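Local coordinates for biogenic amine-binding protein (Rhodnius prolixus, PDB 4GE1) that binds biogenic amines, probably including serotonin and norepinephrine, in the saliva of a blood-feeding insect, and holds tryptamine inside its lipocalin barrel, at residues 8-14 with 111-117; 57-61 with 184-190; 28-33 with 132-136. All coordinates share one frame; numbering follows the deposited sequence.

Contact 1 (8-14 with 111-117); sequences VDTVKDF and SYIDTDY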
loop_
_atom_site.group_PDB
_atom_site.type_symbol
_atom_site.label_atom_id
_atom_site.label_comp_id
_atom_site.label_asym_id
_atom_site.label_seq_id
_atom_site.Cartn_x
_atom_site.Cartn_y
_atom_site.Cartn_z
ATOM N N VAL A 8 15.085 2.102 -4.665
ATOM C CA VAL A 8 14.504 2.454 -5.955
ATOM C C VAL A 8 14.306 3.961 -6.053
ATOM O O VAL A 8 14.038 4.627 -5.048
ATOM C CB VAL A 8 13.149 1.730 -6.206
ATOM C CG1 VAL A 8 13.242 0.255 -5.834
ATOM C CG2 VAL A 8 12.032 2.394 -5.436
ATOM N N ASP A 9 14.455 4.496 -7.262
ATOM C CA ASP A 9 14.203 5.910 -7.513
ATOM C C ASP A 9 12.715 6.190 -7.337
ATOM O O ASP A 9 11.884 5.341 -7.659
ATOM C CB ASP A 9 14.648 6.306 -8.920
ATOM C CG ASP A 9 16.129 6.049 -9.160
ATOM O OD1 ASP A 9 16.868 5.828 -8.176
ATOM O OD2 ASP A 9 16.552 6.075 -10.335
ATOM N N THR A 10 12.397 7.382 -6.836
ATOM C CA THR A 10 11.040 7.738 -6.422
ATOM C C THR A 10 10.589 9.060 -7.040
ATOM O O THR A 10 11.396 9.789 -7.615
ATOM C CB THR A 10 10.964 7.903 -4.897
ATOM O OG1 THR A 10 11.934 8.875 -4.484
ATOM C CG2 THR A 10 11.265 6.595 -4.199
ATOM N N VAL A 11 9.301 9.365 -6.893
ATOM C CA VAL A 11 8.706 10.573 -7.459
ATOM C C VAL A 11 9.313 11.832 -6.860
ATOM O O VAL A 11 9.410 11.961 -5.640
ATOM C CB VAL A 11 7.182 10.633 -7.197
ATOM C CG1 VAL A 11 6.553 11.749 -8.006
ATOM C CG2 VAL A 11 6.524 9.309 -7.516
ATOM N N LYS A 12 9.713 12.761 -7.721
ATOM C CA LYS A 12 10.223 14.052 -7.271
ATOM C C LYS A 12 9.070 15.011 -7.013
ATOM O O LYS A 12 8.043 14.952 -7.685
ATOM C CB LYS A 12 11.164 14.654 -8.312
ATOM C CG LYS A 12 12.595 14.816 -7.832
ATOM C CD LYS A 12 13.310 15.925 -8.591
ATOM C CE LYS A 12 13.341 15.658 -10.089
ATOM N NZ LYS A 12 14.121 16.701 -10.816
ATOM N N ASP A 13 9.246 15.899 -6.040
ATOM C CA ASP A 13 8.208 16.867 -5.691
ATOM C C ASP A 13 6.881 16.171 -5.362
ATOM O O ASP A 13 5.871 16.363 -6.040
ATOM C CB ASP A 13 8.030 17.889 -6.816
ATOM C CG ASP A 13 9.358 18.465 -7.294
ATOM O OD1 ASP A 13 9.850 19.439 -6.680
ATOM O OD2 ASP A 13 9.907 17.938 -8.285
ATOM N N PHE A 14 6.906 15.363 -4.309
ATOM C CA PHE A 14 5.742 14.599 -3.873
ATOM C C PHE A 14 4.731 15.513 -3.185
ATOM O O PHE A 14 5.037 16.134 -2.163
ATOM C CB PHE A 14 6.199 13.494 -2.917
ATOM C CG PHE A 14 5.217 12.362 -2.754
ATOM C CD1 PHE A 14 4.797 11.620 -3.847
ATOM C CD2 PHE A 14 4.750 12.014 -1.501
ATOM C CE1 PHE A 14 3.907 10.560 -3.695
ATOM C CE2 PHE A 14 3.860 10.950 -1.338
ATOM C CZ PHE A 14 3.440 10.224 -2.438
ATOM N N SER A 111 8.547 3.420 -1.059
ATOM C CA SER A 111 9.095 4.212 -2.159
ATOM C C SER A 111 8.120 4.304 -3.318
ATOM O O SER A 111 7.900 3.323 -4.027
ATOM C CB SER A 111 10.414 3.604 -2.663
ATOM O OG SER A 111 11.228 3.176 -1.588
ATOM N N TYR A 112 7.535 5.479 -3.515
ATOM C CA TYR A 112 6.656 5.682 -4.659
ATOM C C TYR A 112 7.450 5.950 -5.934
ATOM O O TYR A 112 8.129 6.970 -6.077
ATOM C CB TYR A 112 5.578 6.744 -4.385
ATOM C CG TYR A 112 4.404 6.153 -3.637
ATOM C CD1 TYR A 112 4.321 6.242 -2.256
ATOM C CD2 TYR A 112 3.409 5.451 -4.310
ATOM C CE1 TYR A 112 3.259 5.678 -1.561
ATOM C CE2 TYR A 112 2.340 4.878 -3.623
ATOM C CZ TYR A 112 2.271 4.999 -2.248
ATOM O OH TYR A 112 1.228 4.430 -1.550
ATOM N N ILE A 113 7.363 4.986 -6.841
ATOM C CA ILE A 113 8.031 5.026 -8.126
ATOM C C ILE A 113 7.389 6.052 -9.055
ATOM O O ILE A 113 8.088 6.748 -9.802
ATOM C CB ILE A 113 7.985 3.632 -8.769
ATOM C CG1 ILE A 113 8.777 2.643 -7.915
ATOM C CG2 ILE A 113 8.505 3.674 -10.191
ATOM C CD1 ILE A 113 8.621 1.201 -8.345
ATOM N N ASP A 114 6.059 6.146 -8.994
ATOM C CA ASP A 114 5.297 7.077 -9.825
ATOM C C ASP A 114 3.837 7.186 -9.362
ATOM O O ASP A 114 3.309 6.276 -8.716
ATOM C CB ASP A 114 5.345 6.646 -11.292
ATOM C CG ASP A 114 4.802 7.707 -12.237
ATOM O OD1 ASP A 114 4.884 8.909 -11.903
ATOM O OD2 ASP A 114 4.301 7.340 -13.321
ATOM N N THR A 115 3.192 8.300 -9.702
ATOM C CA THR A 115 1.771 8.496 -9.419
ATOM C C THR A 115 1.253 9.759 -10.095
ATOM O O THR A 115 1.992 10.728 -10.267
ATOM C CB THR A 115 1.498 8.624 -7.914
ATOM O OG1 THR A 115 0.085 8.727 -7.691
ATOM C CG2 THR A 115 2.187 9.864 -7.352
ATOM N N ASP A 116 -0.017 9.747 -10.485
ATOM C CA ASP A 116 -0.648 10.948 -11.015
ATOM C C ASP A 116 -1.659 11.473 -10.001
ATOM O O ASP A 116 -2.449 12.372 -10.297
ATOM C CB ASP A 116 -1.311 10.676 -12.367
ATOM C CG ASP A 116 -2.535 9.787 -12.252
ATOM O OD1 ASP A 116 -2.762 9.208 -11.165
ATOM O OD2 ASP A 116 -3.265 9.659 -13.259
ATOM N N TYR A 117 -1.624 10.891 -8.804
ATOM C CA TYR A 117 -2.428 11.352 -7.668
ATOM C C TYR A 117 -3.918 10.979 -7.734
ATOM O O TYR A 117 -4.491 10.517 -6.740
ATOM C CB TYR A 117 -2.247 12.863 -7.451
ATOM C CG TYR A 117 -0.809 13.252 -7.175
ATOM C CD1 TYR A 117 -0.293 13.205 -5.886
ATOM C CD2 TYR A 117 0.039 13.647 -8.209
ATOM C CE1 TYR A 117 1.023 13.549 -5.629
ATOM C CE2 TYR A 117 1.362 13.987 -7.963
ATOM C CZ TYR A 117 1.846 13.936 -6.670
ATOM O OH TYR A 117 3.152 14.270 -6.409
#
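Val11 and Tyr112 join the N-terminal segment 8-14 to strand 102-115 of the lipocalin barrel through one backbone hydrogen bond, Val11 N to Tyr112 O at 2.8 Å. Backbone bonds from both residues to Gly87 draw in the chain ahead of strand 88-96. The strand is irregular here: Ile113 and Asp114 both face Val122 in a classic beta bulge.

Aliphatic packing runs along the segment. Two methyl groups crowd Ser111 CB, Val8 CG2 at 3.4 Å and Thr10 CG2 at 3.5 Å, both tighter than usual carbon contacts. Val11 has CG1 anti to its N (chi1 -169°), which leaves CG2 to settle 3.4 Å from Asp114 CA.

The aromatic contact is looser. Phe14 and Tyr112 lie with their planes at 19° but slid apart, centroids 5.8 Å from each other, so that the rings barely overlap. Thr115 CG2 meets the edge of the Phe14 ring. Phe19 of helix 16-19 meets both rings, while Tyr112, hydrogen-bonded through OH to Gln139, also touches the bound tryptamine.

Beyond the bulge, Tyr117 N bonds to Thr115 OG1 at 3.0 Å in an ST turn, and OG1 is also bonded to Tyr120 O. Within the same turn Thr115 CG2 lies over the centre of the Tyr117 ring, 4.1 Å above its plane, and Tyr117 OH is hydrogen-bonded to Asn15 N.

Contact 2 (57-61 with 184-190); sequences KEVFS and LQKLLKQ. With TSS (2-(1H-indol-3-yl)ethanamine), chain E.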
loop_
_atom_site.group_PDB
_atom_site.type_symbol
_atom_site.label_atom_id
_atom_site.label_comp_id
_atom_site.label_asym_id
_atom_site.label_seq_id
_atom_site.Cartn_x
_atom_site.Cartn_y
_atom_site.Cartn_z
ATOM N N LYS A 57 -1.791 8.596 8.347
ATOM C CA LYS A 57 -2.360 7.366 8.872
ATOM C C LYS A 57 -2.955 6.599 7.717
ATOM O O LYS A 57 -3.667 7.178 6.906
ATOM C CB LYS A 57 -3.443 7.694 9.905
ATOM C CG LYS A 57 -4.067 6.476 10.570
ATOM C CD LYS A 57 -4.804 6.906 11.834
ATOM C CE LYS A 57 -5.382 5.730 12.591
ATOM N NZ LYS A 57 -6.073 6.212 13.829
ATOM N N GLU A 58 -2.647 5.305 7.617
ATOM C CA GLU A 58 -3.109 4.517 6.478
ATOM C C GLU A 58 -3.657 3.175 6.944
ATOM O O GLU A 58 -2.938 2.387 7.555
ATOM C CB GLU A 58 -1.977 4.302 5.471
ATOM C CG GLU A 58 -1.125 5.540 5.206
ATOM C CD GLU A 58 -0.072 5.306 4.132
ATOM O OE1 GLU A 58 -0.446 5.165 2.948
ATOM O OE2 GLU A 58 1.129 5.262 4.478
ATOM N N VAL A 59 -4.934 2.934 6.665
ATOM C CA VAL A 59 -5.602 1.742 7.166
ATOM C C VAL A 59 -5.934 0.786 6.035
ATOM O O VAL A 59 -6.594 1.173 5.066
ATOM C CB VAL A 59 -6.885 2.094 7.932
ATOM C CG1 VAL A 59 -7.618 0.827 8.338
ATOM C CG2 VAL A 59 -6.557 2.934 9.162
ATOM N N PHE A 60 -5.467 -0.457 6.161
ATOM C CA PHE A 60 -5.618 -1.454 5.100
ATOM C C PHE A 60 -6.640 -2.537 5.453
ATOM O O PHE A 60 -6.644 -3.065 6.563
ATOM C CB PHE A 60 -4.274 -2.128 4.793
ATOM C CG PHE A 60 -3.197 -1.179 4.303
ATOM C CD1 PHE A 60 -2.457 -0.426 5.197
ATOM C CD2 PHE A 60 -2.899 -1.080 2.950
ATOM C CE1 PHE A 60 -1.458 0.434 4.752
ATOM C CE2 PHE A 60 -1.897 -0.216 2.495
ATOM C CZ PHE A 60 -1.182 0.537 3.394
ATOM N N SER A 61 -7.509 -2.847 4.496
ATOM C CA SER A 61 -8.363 -4.023 4.568
ATOM C C SER A 61 -7.873 -5.053 3.539
ATOM O O SER A 61 -7.917 -4.807 2.334
ATOM C CB SER A 61 -9.823 -3.631 4.292
ATOM O OG SER A 61 -10.619 -4.753 3.964
ATOM N N LEU A 184 -12.498 0.144 7.928
ATOM C CA LEU A 184 -11.538 1.121 7.445
ATOM C C LEU A 184 -11.831 2.485 8.076
ATOM O O LEU A 184 -10.946 3.113 8.661
ATOM C CB LEU A 184 -11.585 1.226 5.912
ATOM C CG LEU A 184 -10.974 0.104 5.057
ATOM C CD1 LEU A 184 -11.132 0.451 3.584
ATOM C CD2 LEU A 184 -9.500 -0.103 5.384
ATOM N N GLN A 185 -13.078 2.932 7.951
ATOM C CA GLN A 185 -13.493 4.233 8.486
ATOM C C GLN A 185 -13.330 4.276 10.013
ATOM O O GLN A 185 -12.784 5.224 10.565
ATOM C CB GLN A 185 -14.942 4.536 8.066
ATOM C CG GLN A 185 -15.602 5.699 8.805
ATOM C CD GLN A 185 -15.084 7.066 8.369
ATOM O OE1 GLN A 185 -14.471 7.210 7.308
ATOM N NE2 GLN A 185 -15.334 8.079 9.194
ATOM N N LYS A 186 -13.778 3.222 10.687
ATOM C CA LYS A 186 -13.676 3.147 12.136
ATOM C C LYS A 186 -12.230 3.199 12.655
ATOM O O LYS A 186 -11.924 3.947 13.586
ATOM C CB LYS A 186 -14.368 1.875 12.625
ATOM C CG LYS A 186 -14.548 1.784 14.123
ATOM C CD LYS A 186 -15.207 0.463 14.488
ATOM C CE LYS A 186 -14.306 -0.707 14.114
ATOM N NZ LYS A 186 -13.063 -0.722 14.924
ATOM N N LEU A 187 -11.341 2.399 12.070
ATOM C CA LEU A 187 -9.964 2.372 12.555
ATOM C C LEU A 187 -9.241 3.686 12.253
ATOM O O LEU A 187 -8.399 4.142 13.030
ATOM C CB LEU A 187 -9.198 1.162 11.997
ATOM C CG LEU A 187 -9.597 -0.196 12.592
ATOM C CD1 LEU A 187 -8.796 -1.325 11.988
ATOM C CD2 LEU A 187 -9.431 -0.182 14.102
ATOM N N LEU A 188 -9.591 4.307 11.134
ATOM C CA LEU A 188 -8.978 5.570 10.764
ATOM C C LEU A 188 -9.250 6.642 11.821
ATOM O O LEU A 188 -8.387 7.477 12.112
ATOM C CB LEU A 188 -9.484 6.035 9.399
ATOM C CG LEU A 188 -8.768 7.252 8.809
ATOM C CD1 LEU A 188 -7.505 6.824 8.076
ATOM C CD2 LEU A 188 -9.697 8.008 7.872
ATOM N N LYS A 189 -10.446 6.614 12.397
ATOM C CA LYS A 189 -10.825 7.621 13.386
ATOM C C LYS A 189 -10.423 7.221 14.815
ATOM O O LYS A 189 -10.256 8.073 15.683
ATOM C CB LYS A 189 -12.321 7.939 13.291
ATOM C CG LYS A 189 -12.749 9.130 14.136
ATOM C CD LYS A 189 -13.923 9.871 13.514
ATOM C CE LYS A 189 -15.140 8.970 13.358
ATOM N NZ LYS A 189 -16.315 9.718 12.826
ATOM N N GLN A 190 -10.249 5.922 15.035
ATOM C CA GLN A 190 -9.852 5.380 16.335
ATOM C C GLN A 190 -8.500 5.902 16.822
ATOM O O GLN A 190 -7.576 6.092 16.028
ATOM C CB GLN A 190 -9.796 3.855 16.248
ATOM C CG GLN A 190 -9.571 3.148 17.571
ATOM C CD GLN A 190 -10.189 1.765 17.575
ATOM O OE1 GLN A 190 -11.337 1.591 17.160
ATOM N NE2 GLN A 190 -9.427 0.770 18.027
HETATM N N1 TSS E . -0.368 -2.780 3.978
HETATM C CA TSS E . 0.997 -3.244 3.920
HETATM C CB TSS E . 1.665 -3.230 2.581
HETATM C CG TSS E . 1.356 -2.093 1.660
HETATM C CD1 TSS E . 0.623 -2.158 0.483
HETATM N NE1 TSS E . 0.574 -0.932 -0.078
HETATM C CE2 TSS E . 1.258 -0.037 0.719
HETATM C CD2 TSS E . 1.755 -0.728 1.796
HETATM C CZ2 TSS E . 1.491 1.360 0.591
HETATM C CH2 TSS E . 2.239 2.031 1.554
HETATM C CZ3 TSS E . 2.746 1.328 2.649
HETATM C CE3 TSS E . 2.510 -0.046 2.778
#
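Lys57 and Val59 point from the outer side of strand 55-64 at the C-terminal helix 181-189, while Phe60 between Val59 and Ser61 points the other way, into the ligand pocket of the lipocalin barrel.

Lys57 is fully extended, with CG anti to its N (chi1 -177°) and every later torsion also near anti, and this carries NZ to the last turn of the helix. NZ gives a hydrogen bond to Leu188 O at 3.1 Å, arriving well above the carbonyl plane, 63° out of it, and a weak one to Leu187 O at 3.2 Å. Glu196 supplies a salt bridge to the same ammonium. A positive group at carbonyls of a helix C-terminus would be expected to offset the negative end of the helix dipole.

The two methyls of Val59 divide the helix face between them. CG1 lies 3.6 Å from Leu184 CD2, the two side chains sliding past each other in opposite directions, and also meets Leu187 CB, whose side chain crosses at about a right angle. CG2 rests against the backbone of Leu188 and its CD1. Leu184 CD2 reaches on to the strand itself, 3.2 Å from Val59 O, and Ser61 CB meets the same methyl from another direction, at 3.7 Å.

On the pocket side, tryptamine N1 sits over the centre of the Phe60 ring, 3.0 Å above its plane, a cation-pi geometry if the amine is protonated. Asp73 and Gln139 hydrogen-bond the ligand as well.

Helix 184-189 runs roughly antiparallel to strand 57-61, at 151°, with the axes of these segments 8.3 Å apart at closest, while strands 43-50 and 69-78 flank strand 55-64 in the barrel wall.

Contact 3 (28-33 with 132-136); sequences HYKLGD and DYYLY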
loop_
_atom_site.group_PDB
_atom_site.type_symbol
_atom_site.label_atom_id
_atom_site.label_comp_id
_atom_site.label_asym_id
_atom_site.label_seq_id
_atom_site.Cartn_x
_atom_site.Cartn_y
_atom_site.Cartn_z
ATOM N N HIS A 28 -2.628 -4.899 -8.835
ATOM C CA HIS A 28 -1.613 -5.841 -9.301
ATOM C C HIS A 28 -0.439 -5.777 -8.347
ATOM O O HIS A 28 -0.150 -4.718 -7.783
ATOM C CB HIS A 28 -1.098 -5.452 -10.687
ATOM C CG HIS A 28 -2.158 -5.377 -11.741
ATOM N ND1 HIS A 28 -3.098 -4.374 -11.781
ATOM C CD2 HIS A 28 -2.409 -6.175 -12.805
ATOM C CE1 HIS A 28 -3.891 -4.558 -12.822
ATOM N NE2 HIS A 28 -3.496 -5.645 -13.458
ATOM N N TYR A 29 0.263 -6.893 -8.179
ATOM C CA TYR A 29 1.425 -6.884 -7.302
ATOM C C TYR A 29 2.286 -8.137 -7.333
ATOM O O TYR A 29 1.802 -9.246 -7.570
ATOM C CB TYR A 29 1.002 -6.593 -5.861
ATOM C CG TYR A 29 0.145 -7.655 -5.214
ATOM C CD1 TYR A 29 0.715 -8.750 -4.579
ATOM C CD2 TYR A 29 -1.243 -7.538 -5.200
ATOM C CE1 TYR A 29 -0.078 -9.708 -3.953
ATOM C CE2 TYR A 29 -2.039 -8.484 -4.576
ATOM C CZ TYR A 29 -1.460 -9.568 -3.956
ATOM O OH TYR A 29 -2.279 -10.508 -3.347
ATOM N N LYS A 30 3.573 -7.934 -7.086
ATOM C CA LYS A 30 4.501 -9.029 -6.874
ATOM C C LYS A 30 4.967 -8.989 -5.433
ATOM O O LYS A 30 5.517 -7.986 -4.971
ATOM C CB LYS A 30 5.710 -8.919 -7.795
ATOM C CG LYS A 30 6.811 -9.934 -7.460
ATOM C CD LYS A 30 7.948 -9.869 -8.457
ATOM C CE LYS A 30 9.026 -10.902 -8.146
ATOM N NZ LYS A 30 10.289 -10.566 -8.848
ATOM N N LEU A 31 4.718 -10.079 -4.723
ATOM C CA LEU A 31 5.170 -10.242 -3.356
ATOM C C LEU A 31 6.312 -11.264 -3.297
ATOM O O LEU A 31 6.095 -12.448 -3.536
ATOM C CB LEU A 31 4.013 -10.737 -2.507
ATOM C CG LEU A 31 4.373 -11.148 -1.088
ATOM C CD1 LEU A 31 4.889 -9.943 -0.324
ATOM C CD2 LEU A 31 3.154 -11.750 -0.406
ATOM N N GLY A 32 7.520 -10.812 -2.977
ATOM C CA GLY A 32 8.668 -11.712 -2.857
ATOM C C GLY A 32 9.177 -12.367 -4.137
ATOM O O GLY A 32 8.751 -12.021 -5.236
ATOM N N ASP A 33 10.103 -13.318 -3.993
ATOM C CA ASP A 33 10.680 -14.022 -5.140
ATOM C C ASP A 33 9.950 -15.319 -5.531
ATOM O O ASP A 33 9.937 -15.692 -6.705
ATOM C CB ASP A 33 12.165 -14.331 -4.899
ATOM C CG ASP A 33 13.037 -13.093 -4.949
ATOM O OD1 ASP A 33 12.859 -12.281 -5.880
ATOM O OD2 ASP A 33 13.900 -12.936 -4.061
ATOM N N ASP A 132 13.171 -10.425 2.525
ATOM C CA ASP A 132 12.568 -11.445 1.680
ATOM C C ASP A 132 11.107 -11.120 1.413
ATOM O O ASP A 132 10.556 -11.513 0.384
ATOM C CB ASP A 132 12.711 -12.837 2.308
ATOM C CG ASP A 132 14.095 -13.433 2.096
ATOM O OD1 ASP A 132 14.910 -12.800 1.388
ATOM O OD2 ASP A 132 14.365 -14.538 2.624
ATOM N N TYR A 133 10.482 -10.409 2.351
ATOM C CA TYR A 133 9.171 -9.819 2.119
ATOM C C TYR A 133 9.346 -8.456 1.469
ATOM O O TYR A 133 9.578 -7.452 2.153
ATOM C CB TYR A 133 8.385 -9.653 3.425
ATOM C CG TYR A 133 7.291 -8.590 3.351
ATOM C CD1 TYR A 133 6.044 -8.882 2.812
ATOM C CD2 TYR A 133 7.508 -7.297 3.824
ATOM C CE1 TYR A 133 5.047 -7.922 2.743
ATOM C CE2 TYR A 133 6.520 -6.332 3.751
ATOM C CZ TYR A 133 5.290 -6.652 3.210
ATOM O OH TYR A 133 4.291 -5.703 3.140
ATOM N N TYR A 134 9.265 -8.422 0.148
ATOM C CA TYR A 134 9.199 -7.145 -0.533
ATOM C C TYR A 134 7.979 -7.132 -1.421
ATOM O O TYR A 134 7.528 -8.179 -1.905
ATOM C CB TYR A 134 10.469 -6.850 -1.338
ATOM C CG TYR A 134 10.676 -7.742 -2.544
ATOM C CD1 TYR A 134 11.536 -8.831 -2.482
ATOM C CD2 TYR A 134 10.025 -7.489 -3.748
ATOM C CE1 TYR A 134 11.736 -9.652 -3.579
ATOM C CE2 TYR A 134 10.225 -8.312 -4.859
ATOM C CZ TYR A 134 11.081 -9.386 -4.764
ATOM O OH TYR A 134 11.298 -10.202 -5.859
ATOM N N LEU A 135 7.445 -5.940 -1.635
ATOM C CA LEU A 135 6.243 -5.800 -2.421
ATOM C C LEU A 135 6.414 -4.736 -3.489
ATOM O O LEU A 135 6.846 -3.612 -3.207
ATOM C CB LEU A 135 5.072 -5.433 -1.507
ATOM C CG LEU A 135 3.715 -5.224 -2.170
ATOM C CD1 LEU A 135 3.116 -6.563 -2.530
ATOM C CD2 LEU A 135 2.786 -4.460 -1.230
ATOM N N TYR A 136 6.090 -5.108 -4.722
ATOM C CA TYR A 136 5.879 -4.138 -5.788
ATOM C C TYR A 136 4.387 -4.112 -6.107
ATOM O O TYR A 136 3.797 -5.146 -6.432
ATOM C CB TYR A 136 6.664 -4.528 -7.040
ATOM C CG TYR A 136 8.149 -4.275 -6.958
ATOM C CD1 TYR A 136 8.673 -3.014 -7.213
ATOM C CD2 TYR A 136 9.031 -5.302 -6.643
ATOM C CE1 TYR A 136 10.030 -2.780 -7.150
ATOM C CE2 TYR A 136 10.392 -5.080 -6.581
ATOM C CZ TYR A 136 10.886 -3.819 -6.837
ATOM O OH TYR A 136 12.237 -3.596 -6.771
#
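Tyr134 OH is held by two side chains of the facing segment: it donates to Asp33 OD1 at 2.6 Å and accepts a weak bond from Lys30 NZ at 3.2 Å. OD1 is met from above the carboxylate plane, 53° out of it, while it lies near the plane of the tyrosine ring at the ring's edge. Lys30 spans the distance with an extended chain. These bonds close over an antiparallel strand pair, 23-31 with 130-140, which joins the first and last long strands of the lipocalin barrel.

The backbone register is regular. Lys30 and Tyr136 form a hydrogen-bonded pair, each N bonded to the other's O at 2.9 Å, and Leu31 and Leu135 are the non-hydrogen-bonded pair beside it. Gly32 N to Tyr134 O, at 2.8 Å, extends the pairing to the point where segment 28-33 leaves its strand.

Tyr134 CG stands between its own N and carbonyl carbon (chi1 68°), which folds the ring across segment 28-33. Gly32 CA then sits over one face in a CH-pi contact, 3.9 Å from the centroid and 18° off the normal, so the same ring is fixed by a face contact and by its hydroxyl.

Leu31 and Leu135 share the face of the sheet opposite Lys30 and Tyr136; Leu135 touches the bound tryptamine, as does Tyr133. Leu135 CD1 packs against Tyr29 CD1 at 3.8 Å, and the Tyr29 hydroxyl is hydrogen-bonded to Asp40 O and Asn42 N. Leu31 CD1 approaches the less well ordered Tyr133 ring obliquely, 3.5 Å from Tyr133 CD1.

In the fold
All three contacts reach one curled antiparallel sheet, the lipocalin barrel, and each contains residues of the tryptamine pocket. Along the chain their first segments come in the order 8-14, 28-33, 57-61 and their second in the order 111-117, 132-136, 184-190, so every pair of contacts crosses. Contacts 1 and 3 have centres 18 Å apart and touch, Val8 CG1 packing 4.1 Å from Tyr136 OH. Contact 2 is about 23 Å from either, centre to centre, and lies across the chain's centre from contact 3. The N-terminal segment and the C-terminal helix thus pack on the barrel, and contact 3 joins its first and last long strands, all three contributing to the surroundings of one ligand.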